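NUDIX hydrolase (Alicyclobacillus acidocaldarius subsp. acidocaldarius, PDB 3QSJ) probably hydrolyses phosphorus-containing acid anhydrides in a metal-dependent manner, as Nudix enzymes do, and binds a calcium ion. Local coordinates at residues Leu136-Phe142 / Asp153-Cys159; Asp53-Ala57 / Pro73-Val77; Lys22-Val26 / Thr180-Asp184. Where two conformers were deposited one is given. Numbering follows the deposited sequence.

Contact 1 of 3, residues Leu136-Phe142 / Asp153-Cys159; sequences LRRIGRF and DTRFFLC
A classic beta bulge interrupts this antiparallel pair: Ile139 and Gly140 both face Phe156, whose O takes Ile139 N at 2.8 Å and, weakly, Gly140 N at 3.5 Å. Ile139 makes the extra step with phi/psi of -117/-9°, and Gly140 follows almost fully extended at -179/171°. A CB on Gly140 would crowd Phe142 CE2, so a residue without a side chain suits the place. Arg137 pairs with Leu158 (N to O 2.9 Å, O to N 2.8 Å) and Arg138 with Phe157 before the bulge; beyond it Gly140 O accepts Phe156 N at 2.9 Å, Arg141 stands opposite Arg155, and Phe142 closes with Thr154 (N to O 2.9 Å, O to N 2.8 Å). The axes of segments 137-142 and 153-159 approach to 4.5 Å, their N-to-C directions 140° apart. Together they form the beta hairpin of strands 137-143 and 151-160, the latter continuing the mixed Nudix sheet through strand 7-18. On one face Phe142 (chi1 m) turns its edge to the face of Phe156 (chi1 m), planes at 72° and centroids 5.6 Å apart; Pro199 and Val203 of helix 198-209 lie against Phe156. Ile139, sideways at the bulge, brings CG2 to 3.7 Å from Leu158 CB. The other face carries Arg138, Arg141 and Arg155. The all-t Arg141 reaches Asp153 in a two-pronged salt bridge, NE to OD1 2.9 Å and NH2 to OD2 2.8 Å. Arg138 NH1 and Arg155 NH1 come within 3.5 Å, offset by salt bridges from Arg138 to Asp69 and Asp72 and from Arg155 to Asp71 and Asp72. One water joins Phe142 O and Thr154 OG1, 2.7 Å from each.

Contact 2 of 3, residues Asp53-Ala57 / Pro73-Val77; sequences DAEMA and PALAV
Two helical turns, 53-57 and 73-77, cross at 111° with their axes 7.7 Å apart, a separation that small residues permit; the closest CA pair is Ala54 and Ala74, at 4.3 Å. Each turn has regular alpha-helical backbone angles and its own i to i+4 bond, Ala57 N to Asp53 O at 2.9 Å and Val77 N to Pro73 O at 3.2 Å. The contact itself is van der Waals packing. Ala54 CB lies 3.9 Å from Ala74 CB, and Ala57 CB is 3.9 Å from Pro73 CB and 3.6 Å from Ala74 N. Val77 (chi1 t) sets CG1 3.5 Å from Asp53 O and 3.8 Å from CE of Met56, a selenomethionine, while its CG2 is 4.0 Å from Ala57 CB. Met56 also packs on Leu120 and Leu124 of helix 119-125. The polar member is Asp53 (chi1 m), whose CB lies 3.6 Å from Ala74 O. Its OD2 hydrogen-bonds to Thr78 OG1 and Asp50 N, and OD1 forms a salt bridge to Arg81. Helix 72-87 carries the calcium ligands Glu82 and Glu86, as the Nudix helix does in this family. Short apolar side chains thus set the close spacing, while the buried charge of Asp53 is neutralised by Arg81, farther along that metal-binding helix.

Contact 3 of 3, residues Lys22-Val26 / Thr180-Asp184; sequences KDIEV and TPARD
Strand 24-31 pairs antiparallel with the end of strand 174-181 in the mixed Nudix sheet, just where strand 174-181 gives way to helix 182-190. The touching parts run 129° apart. Val26 and Thr180 form a hydrogen-bonded pair, CA to CA 5.5 Å: Val26 N gives to Thr180 O and Thr180 N gives to Val26 O, both at 2.9 Å. Next comes the non-hydrogen-bonded pair of Glu25 and Pro181, CA to CA 4.0 Å, a place where proline's missing amide hydrogen costs nothing. Pro181 (phi/psi -59/137°) is also the N-cap, after which Ala182 and Arg183 adopt helical angles. Ala182 N, in the first turn where no helical carbonyl precedes it, donates instead to Ile24 O at 3.1 Å. That oxygen also accepts a water at 2.8 Å, which in turn takes Arg183 N at 3.2 Å, so the strand carbonyl serves two amides of the helix start, one directly and one through water. Thr180 (chi1 t) satisfies its hydroxyl locally, OG1 donating to Pro181 O at 3.1 Å. The Glu25 carboxylate is satisfied within the hairpin of strands 7-18 and 24-31, OE1 by a salt bridge with Arg17 and OE2 by Ala20 N of the turn. Apolar Val26 (chi1 p) brings CG1 to 4.3 Å from Ala182 CB, with Leu204 and Leu207 of helix 198-209 packed on the same valine. Exposed Arg183, long enough to reach across, forms a long salt bridge, its NH1 3.9 Å from Asp23 OD1, and a water weakly joins the two, 2.9 Å from Arg183 NH1 and 3.3 Å from Asp23 OD1.

From the N terminus, strand 24-31 supplies the first half of contact 3, whose partner arrives only after 153 intervening residues. Inside that long loop the other two contacts follow in series: helix 51-58 returns to helix 72-87 in contact 2, and then the 137-143 and 151-160 hairpin closes contact 1. Neither crosses the other. Contacts 1 and 2 touch, for Leu75 and Ala76 of the helix lie on Arg155 and Phe157 of the hairpin, and Ala76 also meets Leu136, so the metal-binding helix is seated on the sheet. Contact 3 lies across the chain's centre from contact 2, about 28 Å between centres, but shares its sheet with contact 1.

Contact 1 of 3, residues Leu136-Phe142 / Asp153-Cys159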
# COMPACT_ATOMS: atom_id res chain seq x y z
N LEU A 136 7.77 -2.54 7.57
CA LEU A 136 7.74 -2.01 6.18
C LEU A 136 9.10 -1.65 5.70
O LEU A 136 9.93 -1.20 6.51
CB LEU A 136 6.88 -0.72 6.08
CG LEU A 136 5.38 -0.99 5.79
CD1 LEU A 136 4.70 -1.83 6.96
CD2 LEU A 136 4.67 0.36 5.78
N ARG A 137 9.35 -1.87 4.41
CA ARG A 137 10.58 -1.50 3.78
C ARG A 137 10.29 -0.41 2.75
O ARG A 137 9.44 -0.59 1.87
CB ARG A 137 11.22 -2.74 3.11
CG ARG A 137 12.49 -2.45 2.36
CD ARG A 137 12.92 -3.63 1.46
NE ARG A 137 14.20 -3.33 0.80
CZ ARG A 137 15.39 -3.55 1.34
NH1 ARG A 137 15.49 -4.09 2.55
NH2 ARG A 137 16.51 -3.16 0.69
N ARG A 138 11.01 0.72 2.81
CA ARG A 138 10.91 1.71 1.74
C ARG A 138 11.56 1.09 0.51
O ARG A 138 12.74 0.68 0.58
CB ARG A 138 11.62 3.02 2.15
CG ARG A 138 11.70 3.95 0.99
CD ARG A 138 12.23 5.34 1.32
NE ARG A 138 12.63 6.02 0.09
CZ ARG A 138 12.90 7.33 0.03
NH1 ARG A 138 12.75 8.10 1.12
NH2 ARG A 138 13.29 7.89 -1.10
N ILE A 139 10.80 1.02 -0.63
CA ILE A 139 11.38 0.46 -1.85
C ILE A 139 11.47 1.44 -3.01
O ILE A 139 12.04 1.13 -4.04
CB ILE A 139 10.66 -0.83 -2.26
CG1 ILE A 139 9.14 -0.52 -2.51
CG2 ILE A 139 10.86 -1.88 -1.16
CD1 ILE A 139 8.37 -1.76 -3.11
N GLY A 140 10.87 2.62 -2.86
CA GLY A 140 11.03 3.57 -3.95
C GLY A 140 10.35 4.89 -3.72
O GLY A 140 9.54 5.03 -2.79
N ARG A 141 10.63 5.84 -4.62
CA ARG A 141 9.93 7.12 -4.58
C ARG A 141 9.83 7.57 -6.02
O ARG A 141 10.83 7.52 -6.75
CB ARG A 141 10.70 8.14 -3.75
CG ARG A 141 10.01 9.49 -3.63
CD ARG A 141 10.92 10.47 -2.88
NE ARG A 141 10.28 11.79 -2.81
CZ ARG A 141 10.70 12.81 -2.08
NH1 ARG A 141 11.86 12.73 -1.41
NH2 ARG A 141 9.99 13.95 -2.03
N PHE A 142 8.61 7.91 -6.44
CA PHE A 142 8.39 8.28 -7.85
C PHE A 142 7.57 9.52 -7.95
O PHE A 142 6.46 9.60 -7.39
CB PHE A 142 7.73 7.12 -8.61
CG PHE A 142 8.65 5.94 -8.71
CD1 PHE A 142 9.81 6.01 -9.47
CD2 PHE A 142 8.43 4.80 -7.95
CE1 PHE A 142 10.72 4.96 -9.48
CE2 PHE A 142 9.32 3.72 -8.00
CZ PHE A 142 10.46 3.82 -8.77
N ASP A 153 3.82 12.64 -5.76
CA ASP A 153 5.19 12.31 -5.37
C ASP A 153 4.95 11.16 -4.43
O ASP A 153 4.50 11.37 -3.29
CB ASP A 153 5.80 13.50 -4.66
CG ASP A 153 7.21 13.30 -4.17
OD1 ASP A 153 7.65 12.15 -4.08
OD2 ASP A 153 7.87 14.31 -3.87
N THR A 154 5.11 9.93 -4.93
CA THR A 154 4.63 8.74 -4.22
C THR A 154 5.73 7.90 -3.61
O THR A 154 6.70 7.57 -4.31
CB THR A 154 3.84 7.88 -5.20
OG1 THR A 154 2.78 8.68 -5.78
CG2 THR A 154 3.22 6.61 -4.49
N ARG A 155 5.58 7.58 -2.32
CA ARG A 155 6.54 6.78 -1.56
C ARG A 155 6.03 5.35 -1.58
O ARG A 155 4.89 5.13 -1.21
CB ARG A 155 6.65 7.28 -0.12
CG ARG A 155 8.05 7.06 0.52
CD ARG A 155 9.20 7.90 -0.11
NE ARG A 155 8.85 9.32 -0.22
CZ ARG A 155 9.17 10.27 0.67
NH1 ARG A 155 9.84 9.97 1.78
NH2 ARG A 155 8.79 11.52 0.48
N PHE A 156 6.85 4.38 -1.98
CA PHE A 156 6.42 2.98 -2.06
C PHE A 156 7.07 2.18 -0.87
O PHE A 156 8.27 2.25 -0.62
CB PHE A 156 6.96 2.35 -3.38
CG PHE A 156 6.13 2.76 -4.58
CD1 PHE A 156 5.18 1.90 -5.10
CD2 PHE A 156 6.20 4.06 -5.07
CE1 PHE A 156 4.33 2.31 -6.17
CE2 PHE A 156 5.34 4.48 -6.14
CZ PHE A 156 4.42 3.60 -6.65
N PHE A 157 6.26 1.38 -0.21
CA PHE A 157 6.66 0.54 0.89
C PHE A 157 6.27 -0.87 0.57
O PHE A 157 5.21 -1.13 -0.07
CB PHE A 157 5.98 0.99 2.22
CG PHE A 157 6.50 2.33 2.65
CD1 PHE A 157 7.69 2.44 3.37
CD2 PHE A 157 5.80 3.49 2.33
CE1 PHE A 157 8.16 3.69 3.78
CE2 PHE A 157 6.30 4.75 2.71
CZ PHE A 157 7.53 4.84 3.32
N LEU A 158 7.06 -1.78 1.09
CA LEU A 158 6.80 -3.22 0.94
C LEU A 158 6.57 -3.84 2.34
O LEU A 158 7.26 -3.47 3.29
CB LEU A 158 8.09 -3.85 0.33
CG LEU A 158 8.03 -5.35 0.07
CD1 LEU A 158 7.19 -5.62 -1.22
CD2 LEU A 158 9.45 -5.90 -0.21
N CYS A 159 5.66 -4.83 2.45
CA CYS A 159 5.48 -5.61 3.67
C CYS A 159 4.98 -6.96 3.30
O CYS A 159 4.58 -7.20 2.16
CB CYS A 159 4.60 -4.93 4.71
SG CYS A 159 2.87 -4.81 4.20
O HOH W 1 3.87 9.24 -8.17

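Contact 2 of 3, residues Asp53-Ala57 / Pro73-Val77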
# COMPACT_ATOMS: atom_id res chain seq x y z
N ASP A 53 -1.76 11.25 9.42
CA ASP A 53 -0.73 10.24 9.17
C ASP A 53 0.55 10.55 9.97
O ASP A 53 1.06 9.64 10.64
CB ASP A 53 -0.43 10.07 7.67
CG ASP A 53 -1.65 9.56 6.91
OD1 ASP A 53 -2.56 9.00 7.58
OD2 ASP A 53 -1.71 9.76 5.68
N ALA A 54 1.04 11.81 9.92
CA ALA A 54 2.23 12.17 10.69
C ALA A 54 1.93 12.09 12.20
O ALA A 54 2.80 11.68 12.95
CB ALA A 54 2.68 13.57 10.33
N GLU A 55 0.68 12.34 12.60
CA GLU A 55 0.33 12.26 14.05
C GLU A 55 0.45 10.80 14.54
O GLU A 55 1.09 10.51 15.57
CB GLU A 55 -1.10 12.76 14.29
CG GLU A 55 -1.30 14.24 13.98
CD GLU A 55 -2.67 14.75 14.38
OE1 GLU A 55 -3.67 14.34 13.76
OE2 GLU A 55 -2.73 15.58 15.32
N MSE A 56 -0.10 9.85 13.74
CA MSE A 56 0.00 8.43 14.06
C MSE A 56 1.46 7.95 13.96
O MSE A 56 1.86 7.11 14.76
CB MSE A 56 -0.86 7.60 13.09
CG MSE A 56 -2.36 7.75 13.40
SE MSE A 56 -3.40 6.53 12.27
CE MSE A 56 -3.53 7.78 10.66
N ALA A 57 2.25 8.55 13.05
CA ALA A 57 3.64 8.11 12.95
C ALA A 57 4.42 8.41 14.24
O ALA A 57 5.36 7.68 14.57
CB ALA A 57 4.30 8.72 11.74
N PRO A 73 8.35 7.87 7.96
CA PRO A 73 7.39 7.26 8.92
C PRO A 73 5.97 7.72 8.63
O PRO A 73 5.09 6.87 8.61
CB PRO A 73 7.85 7.78 10.30
CG PRO A 73 9.39 7.93 10.10
CD PRO A 73 9.47 8.55 8.68
N ALA A 74 5.74 9.02 8.41
CA ALA A 74 4.37 9.48 8.11
C ALA A 74 3.85 8.83 6.83
O ALA A 74 2.70 8.42 6.80
CB ALA A 74 4.31 11.00 7.95
N LEU A 75 4.67 8.77 5.77
CA LEU A 75 4.21 8.17 4.49
C LEU A 75 3.95 6.65 4.61
O LEU A 75 3.04 6.14 3.96
CB LEU A 75 5.19 8.55 3.34
CG LEU A 75 4.98 10.04 2.99
CD1 LEU A 75 6.07 10.56 2.11
CD2 LEU A 75 3.64 10.24 2.26
N ALA A 76 4.70 5.96 5.50
CA ALA A 76 4.46 4.52 5.78
C ALA A 76 3.06 4.39 6.36
O ALA A 76 2.30 3.53 5.93
CB ALA A 76 5.48 3.96 6.78
N VAL A 77 2.72 5.29 7.25
CA VAL A 77 1.37 5.35 7.82
C VAL A 77 0.32 5.62 6.74
O VAL A 77 -0.71 4.93 6.71
CB VAL A 77 1.30 6.35 9.02
CG1 VAL A 77 -0.16 6.55 9.43
CG2 VAL A 77 2.10 5.78 10.22

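Contact 3 of 3, residues Lys22-Val26 / Thr180-Asp184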
# COMPACT_ATOMS: atom_id res chain seq x y z
N LYS A 22 6.43 -21.34 -6.07
CA LYS A 22 7.56 -20.56 -5.54
C LYS A 22 7.67 -19.17 -6.20
O LYS A 22 8.78 -18.68 -6.43
CB LYS A 22 8.89 -21.36 -5.60
CG LYS A 22 8.90 -22.60 -4.71
CD LYS A 22 10.21 -23.37 -4.81
CE LYS A 22 10.31 -24.48 -3.79
NZ LYS A 22 10.55 -23.95 -2.41
N ASP A 23 6.53 -18.58 -6.57
CA ASP A 23 6.48 -17.23 -7.10
C ASP A 23 5.89 -16.30 -6.04
O ASP A 23 4.97 -16.70 -5.35
CB ASP A 23 5.60 -17.14 -8.36
CG ASP A 23 6.14 -17.87 -9.59
OD1 ASP A 23 7.37 -17.96 -9.72
OD2 ASP A 23 5.33 -18.36 -10.39
N ILE A 24 6.35 -15.03 -5.99
CA ILE A 24 5.75 -14.07 -5.07
C ILE A 24 4.37 -13.68 -5.60
O ILE A 24 4.21 -13.41 -6.80
CB ILE A 24 6.66 -12.84 -4.94
CG1 ILE A 24 7.99 -13.25 -4.27
CG2 ILE A 24 5.93 -11.73 -4.15
CD1 ILE A 24 9.12 -12.19 -4.21
N GLU A 25 3.40 -13.56 -4.69
CA GLU A 25 2.06 -13.06 -4.99
C GLU A 25 1.92 -11.73 -4.30
O GLU A 25 2.57 -11.51 -3.28
CB GLU A 25 0.99 -14.03 -4.47
CG GLU A 25 1.07 -15.30 -5.29
CD GLU A 25 0.26 -16.47 -4.83
OE1 GLU A 25 -0.45 -16.34 -3.79
OE2 GLU A 25 0.31 -17.52 -5.53
N VAL A 26 1.03 -10.87 -4.80
CA VAL A 26 0.91 -9.48 -4.31
C VAL A 26 -0.56 -9.06 -4.35
O VAL A 26 -1.29 -9.56 -5.21
CB VAL A 26 1.82 -8.56 -5.19
CG1 VAL A 26 1.44 -8.60 -6.70
CG2 VAL A 26 1.87 -7.13 -4.65
N THR A 180 -2.50 -11.82 -6.52
CA THR A 180 -2.11 -12.35 -7.82
C THR A 180 -0.63 -12.65 -7.91
O THR A 180 0.18 -11.89 -7.36
CB THR A 180 -2.50 -11.34 -8.97
OG1 THR A 180 -2.17 -11.92 -10.23
CG2 THR A 180 -1.80 -10.00 -8.83
N PRO A 181 -0.20 -13.72 -8.59
CA PRO A 181 1.25 -13.88 -8.83
C PRO A 181 1.70 -12.62 -9.60
O PRO A 181 0.96 -12.14 -10.47
CB PRO A 181 1.32 -15.11 -9.73
CG PRO A 181 0.07 -15.80 -9.57
CD PRO A 181 -0.97 -14.80 -9.26
N ALA A 182 2.84 -12.03 -9.22
CA ALA A 182 3.35 -10.79 -9.87
C ALA A 182 3.64 -11.00 -11.37
O ALA A 182 3.36 -10.11 -12.18
CB ALA A 182 4.61 -10.30 -9.14
N ARG A 183 4.11 -12.21 -11.76
CA ARG A 183 4.37 -12.58 -13.18
C ARG A 183 3.09 -12.48 -14.05
O ARG A 183 3.14 -11.93 -15.18
CB ARG A 183 4.95 -14.01 -13.22
CG ARG A 183 5.72 -14.34 -14.49
CD ARG A 183 6.31 -15.75 -14.41
NE ARG A 183 7.25 -15.91 -13.30
CZ ARG A 183 8.57 -15.75 -13.40
NH1 ARG A 183 9.35 -15.92 -12.34
NH2 ARG A 183 9.12 -15.43 -14.57
N ASP A 184 1.96 -13.05 -13.55
CA ASP A 184 0.63 -13.08 -14.20
C ASP A 184 0.21 -11.65 -14.53
O ASP A 184 -0.12 -11.34 -15.67
CB ASP A 184 -0.44 -13.67 -13.23
CG ASP A 184 -0.71 -15.17 -13.25
OD1 ASP A 184 0.20 -15.93 -13.64
OD2 ASP A 184 -1.82 -15.58 -12.78
O HOH W 2 7.99 -14.74 -10.09
O HOH W 3 5.57 -13.67 -9.27